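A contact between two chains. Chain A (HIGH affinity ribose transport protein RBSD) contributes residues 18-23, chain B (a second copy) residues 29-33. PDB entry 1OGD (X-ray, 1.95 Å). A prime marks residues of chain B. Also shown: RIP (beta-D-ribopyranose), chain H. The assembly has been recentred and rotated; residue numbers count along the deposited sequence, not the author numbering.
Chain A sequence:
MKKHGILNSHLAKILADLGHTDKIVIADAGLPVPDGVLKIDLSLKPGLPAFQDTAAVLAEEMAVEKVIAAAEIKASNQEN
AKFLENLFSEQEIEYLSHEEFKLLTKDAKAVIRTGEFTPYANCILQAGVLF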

# COMPACT_ATOMS: atom_id res chain seq x y z
N LEU A 18 23.61 5.21 -2.30
CA LEU A 18 24.44 6.14 -1.55
C LEU A 18 24.98 7.29 -2.39
O LEU A 18 25.49 7.09 -3.50
CB LEU A 18 25.61 5.41 -0.88
CG LEU A 18 25.29 4.53 0.32
CD1 LEU A 18 26.57 3.87 0.81
CD2 LEU A 18 24.67 5.38 1.42
N GLY A 19 24.85 8.49 -1.85
CA GLY A 19 25.34 9.68 -2.49
C GLY A 19 26.29 10.32 -1.50
O GLY A 19 26.34 9.90 -0.35
N HIS A 20 27.04 11.33 -1.92
CA HIS A 20 27.98 11.99 -1.03
C HIS A 20 27.34 12.48 0.27
O HIS A 20 26.39 13.25 0.24
CB HIS A 20 28.64 13.18 -1.74
CG HIS A 20 29.85 13.70 -1.04
ND1 HIS A 20 30.41 14.93 -1.34
CD2 HIS A 20 30.62 13.16 -0.06
CE1 HIS A 20 31.47 15.12 -0.57
NE2 HIS A 20 31.62 14.06 0.21
N THR A 21 27.90 12.04 1.39
CA THR A 21 27.48 12.38 2.75
C THR A 21 26.37 11.51 3.36
O THR A 21 26.07 11.66 4.55
CB THR A 21 27.06 13.89 2.92
OG1 THR A 21 25.81 14.14 2.27
CG2 THR A 21 28.13 14.80 2.34
N ASP A 22 25.78 10.61 2.58
CA ASP A 22 24.75 9.73 3.13
C ASP A 22 25.41 8.87 4.20
O ASP A 22 26.62 8.63 4.14
CB ASP A 22 24.12 8.83 2.06
CG ASP A 22 23.23 9.59 1.09
OD1 ASP A 22 22.78 10.71 1.42
OD2 ASP A 22 22.96 9.05 0.00
N LYS A 23 24.63 8.41 5.16
CA LYS A 23 25.16 7.61 6.26
C LYS A 23 24.47 6.28 6.48
O LYS A 23 23.26 6.14 6.26
CB LYS A 23 25.06 8.42 7.56
CG LYS A 23 25.68 9.81 7.49
CD LYS A 23 25.28 10.64 8.69
CE LYS A 23 25.87 12.04 8.63
NZ LYS A 23 25.50 12.78 7.38
C1 RIP H . 28.32 15.68 -4.30
C2 RIP H . 28.16 15.96 -5.78
C3 RIP H . 28.90 17.24 -6.13
C4 RIP H . 30.36 17.24 -5.71
C5 RIP H . 30.42 16.94 -4.22
O1 RIP H . 27.60 16.62 -3.53
O2 RIP H . 28.68 14.86 -6.48
O3 RIP H . 28.79 17.51 -7.51
O4 RIP H . 31.09 16.24 -6.40
O5 RIP H . 29.70 15.74 -3.86
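Chain B (29-33) AGLPV

How does chain B approach the start of the chain A stretch? Neither stretch forms a regular helix or strand, and contacts advance in broadly the same sense along both. Leu18 points its CA-to-CB bond away from the chain B stretch, and the O of water 1 lies between Leu18 O (2.8 Å) and Ala29′ O (2.9 Å). At Gly19 the backbones come together, with Gly19 CA 4.0 Å from Pro32′ CA. A CB on Gly19 would lie 2.6 Å from Pro32′ CA, a clash, so the approach depends on the bare glycine.

What fixes the two chains to each other? His20 N donates a nearly straight hydrogen bond to Gly30′ O, 2.8 Å long. From a CA-to-CB bond that points sideways, His20 extends to the ribopyranose, where His20 ND1 donates to RIP O5 at 2.7 Å.

Where does Pro32′ rest? It lies against a type II turn from Gly19 to Asp22, closed by Asp22 N to Gly19 O at 3.1 Å. Pro32′ CG is 3.4 Å from His20 O and 4.2 Å from Thr21 OG1, and Pro32′ CB is 3.6 Å from Asp22 OD1.

How does the contact end? Asp22 reaches Val33′ through water: water 2 donates to Asp22 OD1 and Val33′ O, while water 3 lies near Asp22 OD2 and accepts from Val33′ N. Lys23 lies beyond reach.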

# COMPACT_ATOMS: atom_id res chain seq x y z
N ALA B 29 26.96 11.67 -10.76
CA ALA B 29 26.86 10.42 -10.04
C ALA B 29 26.99 10.49 -8.51
O ALA B 29 26.68 9.53 -7.82
CB ALA B 29 27.90 9.44 -10.59
N GLY B 30 27.42 11.64 -7.99
CA GLY B 30 27.60 11.73 -6.55
C GLY B 30 26.61 12.52 -5.73
O GLY B 30 26.61 12.41 -4.51
N LEU B 31 25.76 13.32 -6.37
CA LEU B 31 24.80 14.13 -5.63
C LEU B 31 23.84 13.27 -4.81
O LEU B 31 23.22 12.34 -5.33
CB LEU B 31 23.98 14.99 -6.59
CG LEU B 31 23.05 16.00 -5.91
CD1 LEU B 31 23.90 17.08 -5.25
CD2 LEU B 31 22.11 16.62 -6.93
N PRO B 32 23.73 13.55 -3.50
CA PRO B 32 22.80 12.74 -2.70
C PRO B 32 21.37 13.19 -3.03
O PRO B 32 21.16 14.34 -3.41
CB PRO B 32 23.20 13.06 -1.27
CG PRO B 32 23.66 14.49 -1.37
CD PRO B 32 24.49 14.48 -2.64
N VAL B 33 20.41 12.28 -2.89
CA VAL B 33 19.02 12.60 -3.17
C VAL B 33 18.23 12.68 -1.86
O VAL B 33 18.23 11.74 -1.06
CB VAL B 33 18.38 11.52 -4.08
CG1 VAL B 33 16.92 11.87 -4.38
CG2 VAL B 33 19.17 11.39 -5.37
O HOH W 1 24.83 8.46 -5.91
O HOH W 2 20.20 11.43 0.96
O HOH W 3 21.22 9.65 -1.96